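Local coordinates for hypothetical membrane spanning protein (Vibrio fischeri, PDB 4RCK) that is of unknown function but is a membrane-spanning protein whose BatA-type von Willebrand factor A domain, the part in this structure, binds magnesium, at residues Phe71-Tyr76 with Val100-Ile106; Ala180-Glu185 with Gln198-Ala202; Arg61-Gly67 with Thr79-Arg85; Ala154-Thr158 with Ile191-Gly197. All coordinates share one frame. Residues are numbered along the deposited sequence.

Contact 1. Residues Phe71-Tyr76 with Val100-Ile106; sequences FGDHAY and VGQRTAI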
loop_
_atom_site.group_PDB
_atom_site.type_symbol
_atom_site.label_atom_id
_atom_site.label_comp_id
_atom_site.label_asym_id
_atom_site.label_seq_id
_atom_site.Cartn_x
_atom_site.Cartn_y
_atom_site.Cartn_z
ATOM N N PHE A 71 16.832 -14.860 -7.991
ATOM C CA PHE A 71 17.805 -15.723 -7.330
ATOM C C PHE A 71 18.689 -16.538 -8.269
ATOM O O PHE A 71 18.433 -16.669 -9.469
ATOM C CB PHE A 71 17.109 -16.665 -6.329
ATOM C CG PHE A 71 16.150 -17.645 -6.950
ATOM C CD1 PHE A 71 14.872 -17.256 -7.304
ATOM C CD2 PHE A 71 16.512 -18.970 -7.132
ATOM C CE1 PHE A 71 13.981 -18.159 -7.855
ATOM C CE2 PHE A 71 15.630 -19.877 -7.682
ATOM C CZ PHE A 71 14.361 -19.473 -8.045
ATOM N N GLY A 72 19.763 -17.046 -7.675
ATOM C CA GLY A 72 20.779 -17.834 -8.341
ATOM C C GLY A 72 21.667 -18.360 -7.227
ATOM O O GLY A 72 21.159 -18.925 -6.256
ATOM N N ASP A 73 22.980 -18.181 -7.357
ATOM C CA ASP A 73 23.909 -18.551 -6.290
ATOM C C ASP A 73 23.479 -17.889 -4.989
ATOM O O ASP A 73 23.459 -18.519 -3.932
ATOM C CB ASP A 73 25.344 -18.144 -6.640
ATOM C CG ASP A 73 25.966 -19.037 -7.696
ATOM O OD1 ASP A 73 25.269 -19.935 -8.202
ATOM O OD2 ASP A 73 27.148 -18.823 -8.040
ATOM N N HIS A 74 23.135 -16.610 -5.083
ATOM C CA HIS A 74 22.560 -15.875 -3.968
ATOM C C HIS A 74 21.224 -15.281 -4.396
ATOM O O HIS A 74 20.952 -15.148 -5.589
ATOM C CB HIS A 74 23.510 -14.775 -3.490
ATOM C CG HIS A 74 23.778 -13.722 -4.519
ATOM N ND1 HIS A 74 24.580 -13.942 -5.619
ATOM C CD2 HIS A 74 23.354 -12.439 -4.615
ATOM C CE1 HIS A 74 24.636 -12.842 -6.348
ATOM N NE2 HIS A 74 23.902 -11.915 -5.760
ATOM N N ALA A 75 20.392 -14.932 -3.424
ATOM C CA ALA A 75 19.108 -14.312 -3.715
ATOM C C ALA A 75 19.138 -12.842 -3.320
ATOM O O ALA A 75 19.664 -12.490 -2.264
ATOM C CB ALA A 75 17.988 -15.037 -2.990
ATOM N N TYR A 76 18.584 -11.982 -4.169
ATOM C CA TYR A 76 18.494 -10.568 -3.829
ATOM C C TYR A 76 17.165 -9.947 -4.249
ATOM O O TYR A 76 16.465 -10.451 -5.127
ATOM C CB TYR A 76 19.663 -9.784 -4.438
ATOM C CG TYR A 76 19.717 -9.772 -5.947
ATOM C CD1 TYR A 76 19.088 -8.771 -6.676
ATOM C CD2 TYR A 76 20.417 -10.748 -6.643
ATOM C CE1 TYR A 76 19.144 -8.751 -8.057
ATOM C CE2 TYR A 76 20.478 -10.736 -8.022
ATOM C CZ TYR A 76 19.841 -9.736 -8.725
ATOM O OH TYR A 76 19.900 -9.723 -10.100
ATOM N N VAL A 100 24.195 -14.231 -11.799
ATOM C CA VAL A 100 24.023 -14.958 -10.545
ATOM C C VAL A 100 24.575 -16.381 -10.587
ATOM O O VAL A 100 24.444 -17.128 -9.619
ATOM C CB VAL A 100 22.538 -15.033 -10.144
ATOM C CG1 VAL A 100 22.019 -13.654 -9.770
ATOM C CG2 VAL A 100 21.719 -15.629 -11.275
ATOM N N GLY A 101 25.180 -16.760 -11.707
ATOM C CA GLY A 101 25.809 -18.063 -11.813
ATOM C C GLY A 101 24.862 -19.194 -12.162
ATOM O O GLY A 101 23.716 -18.971 -12.556
ATOM N N GLN A 102 25.353 -20.420 -12.007
ATOM C CA GLN A 102 24.631 -21.612 -12.437
ATOM C C GLN A 102 23.665 -22.137 -11.385
ATOM O O GLN A 102 22.602 -22.670 -11.707
ATOM C CB GLN A 102 25.625 -22.715 -12.809
ATOM C CG GLN A 102 26.519 -22.358 -13.974
ATOM C CD GLN A 102 25.724 -22.015 -15.215
ATOM O OE1 GLN A 102 24.792 -22.728 -15.585
ATOM N NE2 GLN A 102 26.079 -20.909 -15.859
ATOM N N ARG A 103 24.046 -21.982 -10.125
ATOM C CA ARG A 103 23.335 -22.610 -9.020
ATOM C C ARG A 103 22.080 -21.828 -8.623
ATOM O O ARG A 103 21.978 -20.645 -8.922
ATOM C CB ARG A 103 24.286 -22.761 -7.829
ATOM C CG ARG A 103 25.596 -23.464 -8.181
ATOM C CD ARG A 103 26.438 -23.757 -6.944
ATOM N NE ARG A 103 26.129 -25.061 -6.361
ATOM C CZ ARG A 103 26.861 -26.156 -6.546
ATOM N NH1 ARG A 103 27.954 -26.108 -7.296
ATOM N NH2 ARG A 103 26.503 -27.301 -5.979
ATOM N N THR A 104 21.119 -22.490 -7.972
ATOM C CA THR A 104 19.894 -21.813 -7.529
ATOM C C THR A 104 19.658 -21.873 -6.023
ATOM O O THR A 104 19.796 -22.919 -5.391
ATOM C CB THR A 104 18.622 -22.386 -8.208
ATOM O OG1 THR A 104 18.523 -23.796 -7.967
ATOM C CG2 THR A 104 18.635 -22.123 -9.697
ATOM N N ALA A 105 19.282 -20.725 -5.470
ATOM C CA ALA A 105 18.876 -20.615 -4.077
ATOM C C ALA A 105 17.372 -20.429 -3.972
ATOM O O ALA A 105 16.876 -19.306 -4.037
ATOM C CB ALA A 105 19.604 -19.460 -3.404
ATOM N N ILE A 106 16.647 -21.529 -3.812
ATOM C CA ILE A 106 15.196 -21.455 -3.728
ATOM C C ILE A 106 14.765 -21.044 -2.323
ATOM O O ILE A 106 13.858 -20.227 -2.158
ATOM C CB ILE A 106 14.535 -22.791 -4.106
ATOM C CG1 ILE A 106 15.001 -23.234 -5.491
ATOM C CG2 ILE A 106 13.023 -22.662 -4.084
ATOM C CD1 ILE A 106 14.312 -24.481 -6.005
#
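This is the corner beside the metal site of the von Willebrand factor A fold, where the turn between strands 65-71 and 75-82 meets the loop before helix 106-118. Ser28 and Ser30 bind magnesium here. The side chain of Thr104 lies about 3 Å from that of Ser28 and about 4 Å from the ion, consistent with the threonine of a MIDAS motif. With chi1 in p, the Tyr76 ring turns its edge to Val100, with CE2 3.7 Å from Val100 CG1. Phe71 sets its ring edge against Thr104 and also packs on Leu130 of the second subunit. Val100 (m) also touches the backbone at Gly72, where a CB on Gly72 would clash with Val100 CB. The backbones join through Asp73 N to Val100 O, 2.9 Å, and weakly through Ala105 N to Gly72 O, 2.7 Å. Asp73 takes an m rotamer that folds its carboxylate over the loop, where OD1 accepts a weak 3.1 Å hydrogen bond from Arg103 N.

Contact 2. Residues Ala180-Glu185 with Gln198-Ala202; sequences ARDLDE and QYFRA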
loop_
_atom_site.group_PDB
_atom_site.type_symbol
_atom_site.label_atom_id
_atom_site.label_comp_id
_atom_site.label_asym_id
_atom_site.label_seq_id
_atom_site.Cartn_x
_atom_site.Cartn_y
_atom_site.Cartn_z
ATOM N N ALA A 180 -13.386 32.778 16.151
ATOM C CA ALA A 180 -12.994 31.531 16.795
ATOM C C ALA A 180 -12.812 31.716 18.293
ATOM O O ALA A 180 -11.718 31.524 18.822
ATOM C CB ALA A 180 -11.718 30.985 16.169
ATOM N N ARG A 181 -13.890 32.088 18.972
ATOM C CA ARG A 181 -13.878 32.196 20.423
ATOM C C ARG A 181 -13.806 30.806 21.027
ATOM O O ARG A 181 -13.120 30.576 22.025
ATOM C CB ARG A 181 -15.126 32.924 20.919
ATOM C CG ARG A 181 -15.911 33.595 19.810
ATOM C CD ARG A 181 -17.374 33.183 19.811
ATOM N NE ARG A 181 -17.933 33.199 18.461
ATOM C CZ ARG A 181 -18.276 34.302 17.804
ATOM N NH1 ARG A 181 -18.114 35.487 18.369
ATOM N NH2 ARG A 181 -18.778 34.221 16.579
ATOM N N ASP A 182 -14.516 29.880 20.393
ATOM C CA ASP A 182 -14.685 28.532 20.910
ATOM C C ASP A 182 -13.396 27.719 20.850
ATOM O O ASP A 182 -13.125 26.925 21.755
ATOM C CB ASP A 182 -15.790 27.816 20.133
ATOM C CG ASP A 182 -16.570 26.845 20.991
ATOM O OD1 ASP A 182 -16.787 27.151 22.181
ATOM O OD2 ASP A 182 -16.966 25.779 20.474
ATOM N N LEU A 183 -12.617 27.930 19.788
ATOM C CA LEU A 183 -11.398 27.166 19.518
ATOM C C LEU A 183 -10.515 26.932 20.744
ATOM O O LEU A 183 -9.925 27.862 21.287
ATOM C CB LEU A 183 -10.573 27.863 18.429
ATOM C CG LEU A 183 -9.349 27.097 17.922
ATOM C CD1 LEU A 183 -9.790 25.894 17.099
ATOM C CD2 LEU A 183 -8.417 27.993 17.122
ATOM N N ASP A 184 -10.442 25.674 21.171
ATOM C CA ASP A 184 -9.566 25.271 22.265
ATOM C C ASP A 184 -8.190 24.928 21.721
ATOM O O ASP A 184 -7.987 23.853 21.153
ATOM C CB ASP A 184 -10.155 24.074 23.016
ATOM C CG ASP A 184 -9.521 23.866 24.375
ATOM O OD1 ASP A 184 -8.451 24.451 24.636
ATOM O OD2 ASP A 184 -10.093 23.104 25.182
ATOM N N GLU A 185 -7.244 25.844 21.902
ATOM C CA GLU A 185 -5.915 25.670 21.334
ATOM C C GLU A 185 -4.988 24.873 22.248
ATOM O O GLU A 185 -4.219 24.035 21.777
ATOM C CB GLU A 185 -5.290 27.029 21.008
ATOM C CG GLU A 185 -5.967 27.755 19.854
ATOM C CD GLU A 185 -5.139 28.905 19.314
ATOM O OE1 GLU A 185 -4.279 28.663 18.443
ATOM O OE2 GLU A 185 -5.348 30.050 19.765
ATOM N N GLN A 198 2.519 17.979 15.938
ATOM C CA GLN A 198 2.577 19.428 16.081
ATOM C C GLN A 198 1.179 20.023 15.998
ATOM O O GLN A 198 0.264 19.403 15.457
ATOM C CB GLN A 198 3.473 20.044 15.004
ATOM C CG GLN A 198 4.934 19.648 15.108
ATOM C CD GLN A 198 5.605 20.218 16.342
ATOM O OE1 GLN A 198 6.295 19.507 17.072
ATOM N NE2 GLN A 198 5.408 21.511 16.579
ATOM N N TYR A 199 1.013 21.222 16.545
ATOM C CA TYR A 199 -0.246 21.940 16.409
ATOM C C TYR A 199 -0.096 23.129 15.470
ATOM O O TYR A 199 0.880 23.874 15.546
ATOM C CB TYR A 199 -0.764 22.420 17.765
ATOM C CG TYR A 199 -1.827 23.484 17.622
ATOM C CD1 TYR A 199 -3.102 23.159 17.177
ATOM C CD2 TYR A 199 -1.551 24.814 17.907
ATOM C CE1 TYR A 199 -4.074 24.127 17.031
ATOM C CE2 TYR A 199 -2.519 25.789 17.764
ATOM C CZ TYR A 199 -3.778 25.440 17.326
ATOM O OH TYR A 199 -4.748 26.405 17.182
ATOM N N PHE A 200 -1.078 23.308 14.594
ATOM C CA PHE A 200 -1.068 24.419 13.654
ATOM C C PHE A 200 -2.362 25.221 13.736
ATOM O O PHE A 200 -3.439 24.658 13.921
ATOM C CB PHE A 200 -0.858 23.908 12.230
ATOM C CG PHE A 200 0.383 23.084 12.054
ATOM C CD1 PHE A 200 1.582 23.681 11.707
ATOM C CD2 PHE A 200 0.348 21.710 12.223
ATOM C CE1 PHE A 200 2.726 22.924 11.539
ATOM C CE2 PHE A 200 1.487 20.949 12.058
ATOM C CZ PHE A 200 2.677 21.556 11.715
ATOM N N ARG A 201 -2.252 26.537 13.595
ATOM C CA ARG A 201 -3.421 27.409 13.580
ATOM C C ARG A 201 -3.578 28.067 12.213
ATOM O O ARG A 201 -2.699 28.802 11.764
ATOM C CB ARG A 201 -3.316 28.476 14.674
ATOM C CG ARG A 201 -4.320 29.614 14.543
ATOM C CD ARG A 201 -5.731 29.186 14.918
ATOM N NE ARG A 201 -6.703 30.245 14.664
ATOM C CZ ARG A 201 -6.937 31.261 15.490
ATOM N NH1 ARG A 201 -7.841 32.178 15.173
ATOM N NH2 ARG A 201 -6.268 31.363 16.629
ATOM N N ALA A 202 -4.698 27.791 11.550
ATOM C CA ALA A 202 -4.970 28.355 10.232
ATOM C C ALA A 202 -5.960 29.507 10.328
ATOM O O ALA A 202 -7.128 29.303 10.658
ATOM C CB ALA A 202 -5.502 27.284 9.293
#
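Glu185 provides both polar links across the segments. The stronger is the hydrogen bond from Tyr199 OH to Glu185 OE1, 2.6 Å; Glu185 OE2 forms a longer salt bridge with Arg201 NH2, 3.5 Å. One carboxylate thus ties two residues of the same strand to the start of helix 185-195. Arg201 has a further partner, because its NH1 donates to the carbonyl O of Gly162. Tyr199 and Arg201 are two residues apart and both CA-to-CB bonds point toward 180-185, as expected for alternate residues of a strand. Leu183 fills the space beside this polar group. Its CD2 lies over one face of the Arg201 guanidinium, 3.7 Å from Arg201 CD, and 4.0 Å from Tyr199 OH. Ala180 CB completes the packing, 4.2 Å from Arg201 NH1. The side chain of Leu183 is also about 5 Å from that of Asp132, a magnesium-binding residue of this protein, although no ion is bound to it in this chain. The contact therefore lies close to the metal-binding end of the fold. Asp184 is the N-cap of helix 185-195. Strand 199-202 pairs with strand 154-161, and its Phe200 points away from Glu185 to pack on helix 205-218.

Contact 3. Residues Arg61-Gly67 with Thr79-Arg85; sequences RKGDRLG and TPLTFDR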
loop_
_atom_site.group_PDB
_atom_site.type_symbol
_atom_site.label_atom_id
_atom_site.label_comp_id
_atom_site.label_asym_id
_atom_site.label_seq_id
_atom_site.Cartn_x
_atom_site.Cartn_y
_atom_site.Cartn_z
ATOM N N ARG A 61 -2.975 -7.368 -12.962
ATOM C CA ARG A 61 -3.228 -7.013 -11.564
ATOM C C ARG A 61 -3.709 -5.573 -11.392
ATOM O O ARG A 61 -3.213 -4.664 -12.054
ATOM C CB ARG A 61 -1.963 -7.224 -10.735
ATOM C CG ARG A 61 -1.538 -8.674 -10.591
ATOM C CD ARG A 61 -2.341 -9.383 -9.515
ATOM N NE ARG A 61 -3.590 -9.950 -10.010
ATOM C CZ ARG A 61 -4.454 -10.603 -9.242
ATOM N NH1 ARG A 61 -5.573 -11.096 -9.756
ATOM N NH2 ARG A 61 -4.196 -10.761 -7.951
ATOM N N LYS A 62 -4.671 -5.372 -10.496
ATOM C CA LYS A 62 -5.177 -4.035 -10.186
ATOM C C LYS A 62 -5.373 -3.856 -8.685
ATOM O O LYS A 62 -6.027 -4.670 -8.035
ATOM C CB LYS A 62 -6.499 -3.768 -10.914
ATOM C CG LYS A 62 -6.406 -3.786 -12.434
ATOM C CD LYS A 62 -5.568 -2.630 -12.956
ATOM C CE LYS A 62 -4.936 -2.979 -14.297
ATOM N NZ LYS A 62 -5.952 -3.370 -15.313
ATOM N N GLY A 63 -4.798 -2.789 -8.141
ATOM C CA GLY A 63 -4.994 -2.445 -6.745
ATOM C C GLY A 63 -4.120 -3.222 -5.781
ATOM O O GLY A 63 -4.323 -3.161 -4.569
ATOM N N ASP A 64 -3.141 -3.946 -6.313
ATOM C CA ASP A 64 -2.259 -4.756 -5.479
ATOM C C ASP A 64 -0.820 -4.252 -5.517
ATOM O O ASP A 64 -0.401 -3.617 -6.484
ATOM C CB ASP A 64 -2.304 -6.221 -5.921
ATOM C CG ASP A 64 -3.718 -6.720 -6.141
ATOM O OD1 ASP A 64 -4.509 -6.714 -5.175
ATOM O OD2 ASP A 64 -4.035 -7.129 -7.277
ATOM N N ARG A 65 -0.071 -4.534 -4.454
ATOM C CA ARG A 65 1.358 -4.240 -4.429
ATOM C C ARG A 65 2.160 -5.428 -4.936
ATOM O O ARG A 65 1.846 -6.578 -4.632
ATOM C CB ARG A 65 1.822 -3.867 -3.021
ATOM C CG ARG A 65 1.662 -2.401 -2.683
ATOM C CD ARG A 65 2.331 -2.061 -1.367
ATOM N NE ARG A 65 1.842 -2.896 -0.276
ATOM C CZ ARG A 65 2.389 -2.936 0.934
ATOM N NH1 ARG A 65 3.448 -2.189 1.208
ATOM N NH2 ARG A 65 1.879 -3.727 1.868
ATOM N N LEU A 66 3.202 -5.142 -5.707
ATOM C CA LEU A 66 4.037 -6.188 -6.279
ATOM C C LEU A 66 5.519 -5.910 -6.043
ATOM O O LEU A 66 5.960 -4.760 -6.072
ATOM C CB LEU A 66 3.752 -6.330 -7.777
ATOM C CG LEU A 66 2.420 -6.991 -8.140
ATOM C CD1 LEU A 66 2.018 -6.669 -9.570
ATOM C CD2 LEU A 66 2.514 -8.494 -7.943
ATOM N N GLY A 67 6.280 -6.973 -5.800
ATOM C CA GLY A 67 7.711 -6.870 -5.581
ATOM C C GLY A 67 8.458 -7.960 -6.326
ATOM O O GLY A 67 7.863 -8.963 -6.720
ATOM N N THR A 79 12.927 -5.281 -6.404
ATOM C CA THR A 79 11.952 -4.244 -6.084
ATOM C C THR A 79 11.307 -4.551 -4.740
ATOM O O THR A 79 10.810 -5.660 -4.537
ATOM C CB THR A 79 10.862 -4.133 -7.168
ATOM O OG1 THR A 79 11.481 -3.910 -8.440
ATOM C CG2 THR A 79 9.906 -2.991 -6.855
ATOM N N PRO A 80 11.318 -3.574 -3.815
ATOM C CA PRO A 80 10.744 -3.791 -2.478
ATOM C C PRO A 80 9.273 -4.203 -2.544
ATOM O O PRO A 80 8.956 -5.338 -2.197
ATOM C CB PRO A 80 10.918 -2.430 -1.787
ATOM C CG PRO A 80 11.177 -1.450 -2.887
ATOM C CD PRO A 80 11.864 -2.215 -3.974
ATOM N N LEU A 81 8.425 -3.295 -3.021
ATOM C CA LEU A 81 6.984 -3.487 -3.188
ATOM C C LEU A 81 6.439 -2.142 -3.645
ATOM O O LEU A 81 6.967 -1.103 -3.250
ATOM C CB LEU A 81 6.295 -3.941 -1.893
ATOM C CG LEU A 81 5.976 -5.427 -1.669
ATOM C CD1 LEU A 81 5.557 -5.673 -0.229
ATOM C CD2 LEU A 81 4.909 -5.930 -2.627
ATOM N N THR A 82 5.393 -2.145 -4.465
ATOM C CA THR A 82 4.891 -0.890 -5.023
ATOM C C THR A 82 3.531 -0.979 -5.696
ATOM O O THR A 82 3.048 -2.059 -6.030
ATOM C CB THR A 82 5.863 -0.321 -6.070
ATOM O OG1 THR A 82 5.259 0.801 -6.725
ATOM C CG2 THR A 82 6.187 -1.380 -7.102
ATOM N N PHE A 83 2.929 0.186 -5.901
ATOM C CA PHE A 83 1.688 0.301 -6.648
ATOM C C PHE A 83 1.979 0.644 -8.096
ATOM O O PHE A 83 1.099 0.593 -8.957
ATOM C CB PHE A 83 0.782 1.358 -6.027
ATOM C CG PHE A 83 -0.205 0.799 -5.057
ATOM C CD1 PHE A 83 -1.508 0.568 -5.447
ATOM C CD2 PHE A 83 0.170 0.492 -3.766
ATOM C CE1 PHE A 83 -2.429 0.050 -4.564
ATOM C CE2 PHE A 83 -0.744 -0.022 -2.878
ATOM C CZ PHE A 83 -2.044 -0.249 -3.278
ATOM N N ASP A 84 3.228 1.004 -8.359
ATOM C CA ASP A 84 3.655 1.231 -9.723
ATOM C C ASP A 84 4.166 -0.070 -10.314
ATOM O O ASP A 84 5.296 -0.482 -10.062
ATOM C CB ASP A 84 4.729 2.307 -9.801
ATOM C CG ASP A 84 5.031 2.697 -11.224
ATOM O OD1 ASP A 84 4.230 2.323 -12.106
ATOM O OD2 ASP A 84 6.049 3.375 -11.465
ATOM N N ARG A 85 3.315 -0.722 -11.094
ATOM C CA ARG A 85 3.673 -1.980 -11.725
ATOM C C ARG A 85 4.727 -1.799 -12.811
ATOM O O ARG A 85 5.581 -2.667 -13.015
ATOM C CB ARG A 85 2.431 -2.634 -12.308
ATOM C CG ARG A 85 1.548 -3.292 -11.270
ATOM C CD ARG A 85 0.286 -2.500 -11.114
ATOM N NE ARG A 85 -0.236 -2.155 -12.428
ATOM C CZ ARG A 85 -1.522 -2.170 -12.748
ATOM N NH1 ARG A 85 -2.429 -2.508 -11.841
ATOM N NH2 ARG A 85 -1.898 -1.847 -13.977
#
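Strands 65-71 and 75-82 form an antiparallel hairpin, and this contact is its open end. The segment axes run at 171° and come within 4.3 Å. Leu66 N donates to Thr82 O at 3.1 Å with good geometry. The return bond, Thr82 N to Leu66 O, is also 3.1 Å but bent and weak. CA-H...O contacts reinforce both acceptors: Arg65 CA lies 3.2 Å from Thr82 O, and Leu81 CA lies 3.3 Å from Leu66 O. At Gly67 a CB would clash with Pro80 O. Thr82 OG1 accepts from Asp84 N at 2.6 Å, an ST turn that leads into helix 85-93, where Asp84 is the N-cap.

Several polar side chains find partners outside the two segments. Arg65 NH2 forms a salt bridge with Asp20, while Leu81 CD1 lies over one face of its guanidinium. Asp64 OD1 accepts from Arg19 N, Thr79 OG1 bonds Gln91, and Arg61 NH1 bonds the carbonyl O of Glu219 of the second subunit. Phe83 packs with CE2 3.4 Å from Arg65 CG, and its ring meets Phe83 of the second subunit. The aliphatic part of Arg85 lies on Leu66, CG to CD1 3.8 Å. The chemistry implies a hairpin joined across its strands by backbone bonds and apolar packing, with Asp64 and Arg65 paired to residues 19-20 and Arg61 bonded to the second subunit.

Contact 4. Residues Ala154-Thr158 with Ile191-Gly197; sequences AKIYT and IATMTGG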
loop_
_atom_site.group_PDB
_atom_site.type_symbol
_atom_site.label_atom_id
_atom_site.label_comp_id
_atom_site.label_asym_id
_atom_site.label_seq_id
_atom_site.Cartn_x
_atom_site.Cartn_y
_atom_site.Cartn_z
ATOM N N ALA A 154 0.564 6.172 17.442
ATOM C CA ALA A 154 0.049 7.120 16.464
ATOM C C ALA A 154 0.490 8.544 16.786
ATOM O O ALA A 154 0.284 9.036 17.896
ATOM C CB ALA A 154 -1.467 7.039 16.390
ATOM N N LYS A 155 1.106 9.196 15.807
ATOM C CA LYS A 155 1.472 10.600 15.929
ATOM C C LYS A 155 0.340 11.450 15.364
ATOM O O LYS A 155 0.077 11.414 14.161
ATOM C CB LYS A 155 2.788 10.881 15.196
ATOM C CG LYS A 155 3.333 12.290 15.379
ATOM C CD LYS A 155 4.561 12.541 14.508
ATOM C CE LYS A 155 5.791 11.803 15.023
ATOM N NZ LYS A 155 6.975 12.026 14.143
ATOM N N ILE A 156 -0.344 12.198 16.224
ATOM C CA ILE A 156 -1.474 13.002 15.765
ATOM C C ILE A 156 -1.136 14.495 15.692
ATOM O O ILE A 156 -0.720 15.117 16.673
ATOM C CB ILE A 156 -2.738 12.777 16.655
ATOM C CG1 ILE A 156 -3.538 14.068 16.851
ATOM C CG2 ILE A 156 -2.379 12.174 17.986
ATOM C CD1 ILE A 156 -4.547 14.319 15.776
ATOM N N TYR A 157 -1.294 15.043 14.489
ATOM C CA TYR A 157 -1.147 16.470 14.244
ATOM C C TYR A 157 -2.498 17.158 14.389
ATOM O O TYR A 157 -3.508 16.668 13.881
ATOM C CB TYR A 157 -0.581 16.729 12.845
ATOM C CG TYR A 157 0.822 16.210 12.624
ATOM C CD1 TYR A 157 1.924 16.936 13.053
ATOM C CD2 TYR A 157 1.046 15.006 11.970
ATOM C CE1 TYR A 157 3.210 16.473 12.850
ATOM C CE2 TYR A 157 2.329 14.534 11.760
ATOM C CZ TYR A 157 3.407 15.272 12.202
ATOM O OH TYR A 157 4.688 14.809 11.997
ATOM N N THR A 158 -2.517 18.295 15.075
ATOM C CA THR A 158 -3.762 19.018 15.301
ATOM C C THR A 158 -3.763 20.358 14.568
ATOM O O THR A 158 -2.748 21.051 14.521
ATOM C CB THR A 158 -4.003 19.247 16.803
ATOM O OG1 THR A 158 -2.989 20.113 17.325
ATOM C CG2 THR A 158 -3.962 17.925 17.554
ATOM N N ILE A 191 -2.705 17.606 22.897
ATOM C CA ILE A 191 -2.908 16.385 22.126
ATOM C C ILE A 191 -1.722 16.094 21.213
ATOM O O ILE A 191 -1.145 15.007 21.255
ATOM C CB ILE A 191 -4.188 16.463 21.272
ATOM C CG1 ILE A 191 -5.424 16.559 22.169
ATOM C CG2 ILE A 191 -4.291 15.256 20.356
ATOM C CD1 ILE A 191 -6.727 16.660 21.404
ATOM N N ALA A 192 -1.363 17.076 20.394
ATOM C CA ALA A 192 -0.248 16.938 19.466
ATOM C C ALA A 192 1.062 16.686 20.206
ATOM O O ALA A 192 1.824 15.789 19.848
ATOM C CB ALA A 192 -0.133 18.175 18.594
ATOM N N THR A 193 1.309 17.482 21.242
ATOM C CA THR A 193 2.525 17.364 22.041
ATOM C C THR A 193 2.625 16.006 22.729
ATOM O O THR A 193 3.675 15.361 22.694
ATOM C CB THR A 193 2.601 18.480 23.106
ATOM O OG1 THR A 193 3.011 19.704 22.485
ATOM C CG2 THR A 193 3.595 18.120 24.201
HETATM N N MSE A 194 1.527 15.578 23.345
HETATM C CA MSE A 194 1.474 14.303 24.056
HETATM C C MSE A 194 1.872 13.131 23.163
HETATM O O MSE A 194 2.482 12.165 23.621
HETATM C CB MSE A 194 0.070 14.074 24.618
HETATM C CG MSE A 194 -0.112 12.767 25.363
HETATM SE SE MSE A 194 -1.894 12.620 26.133
HETATM C CE MSE A 194 -1.817 14.131 27.363
ATOM N N THR A 195 1.536 13.234 21.882
ATOM C CA THR A 195 1.736 12.137 20.943
ATOM C C THR A 195 2.910 12.371 20.000
ATOM O O THR A 195 3.245 11.505 19.192
ATOM C CB THR A 195 0.481 11.909 20.110
ATOM O OG1 THR A 195 0.123 13.136 19.463
ATOM C CG2 THR A 195 -0.662 11.464 21.009
ATOM N N GLY A 196 3.523 13.545 20.094
ATOM C CA GLY A 196 4.720 13.835 19.327
ATOM C C GLY A 196 4.479 14.609 18.046
ATOM O O GLY A 196 5.423 14.942 17.331
ATOM N N GLY A 197 3.217 14.895 17.750
ATOM C CA GLY A 197 2.880 15.678 16.576
ATOM C C GLY A 197 3.079 17.160 16.821
ATOM O O GLY A 197 3.727 17.560 17.787
#
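Helix 185-195 packs its C-terminal turn against strand 154-161 in this buried helix-on-sheet contact. The two short axes are nearly antiparallel, at 155°, and approach to 7.0 Å. Ile191, Ala192 and Thr195 line the helix side. Ile191 CG2 touches Ile156 CG1 at 3.8 Å and Thr158 CG2 at 3.9 Å. Ala192 lets the backbones come close, with its CA 3.4 Å from Ile156 O in a CA-H...O contact and its CB 3.7 Å from Thr158 OG1. That hydroxyl bonds Leu188 O, one turn earlier in the helix. Thr195 OG1 accepts a weak 3.4 Å hydrogen bond from Ile156 N. It also hydrogen-bonds back into its own helix, where Ile191 O and Ala192 O lie 2.9 and 3.2 Å from it.

The helix belongs to a beta-alpha-beta crossover of the Rossmann-like von Willebrand factor A fold, linking parallel strands 154-161 and 199-202. A Schellman motif closes it at Gly196, whose positive phi calls for glycine. Gly197 then passes so close to the strand that a CB would clash with Ile156 O. Its CA lies 3.8 Å from Tyr157 CE1, and its N lies 3.5 Å from Lys155 CG. Tyr157 points away, to the opposite side, where it packs on helix 205-218 and its OH bonds Glu219. Ile156 and Ile191 also pack on Leu110 of the second subunit.

Overall arrangement
Following the chain, contact 3 opens at 61-67 and closes the hairpin at 79-85. Contact 1 opens inside that loop, at 71-76, and closes at 100-106, so the two cross. They join opposite ends of one hairpin to the starts of helices 85-93 and 106-118. Contacts 4 and 2 come later and also cross. Segments 154-158 and 180-185 are followed by their partners 191-197 and 198-202. They meet where strands 154-161 and 199-202 pair, as in Phe200 N to Thr158 O, 2.8 Å. The centres of contacts 1 and 2 are about 58 Å apart. All four contacts touch the second subunit, consistent with a domain-swapped dimer.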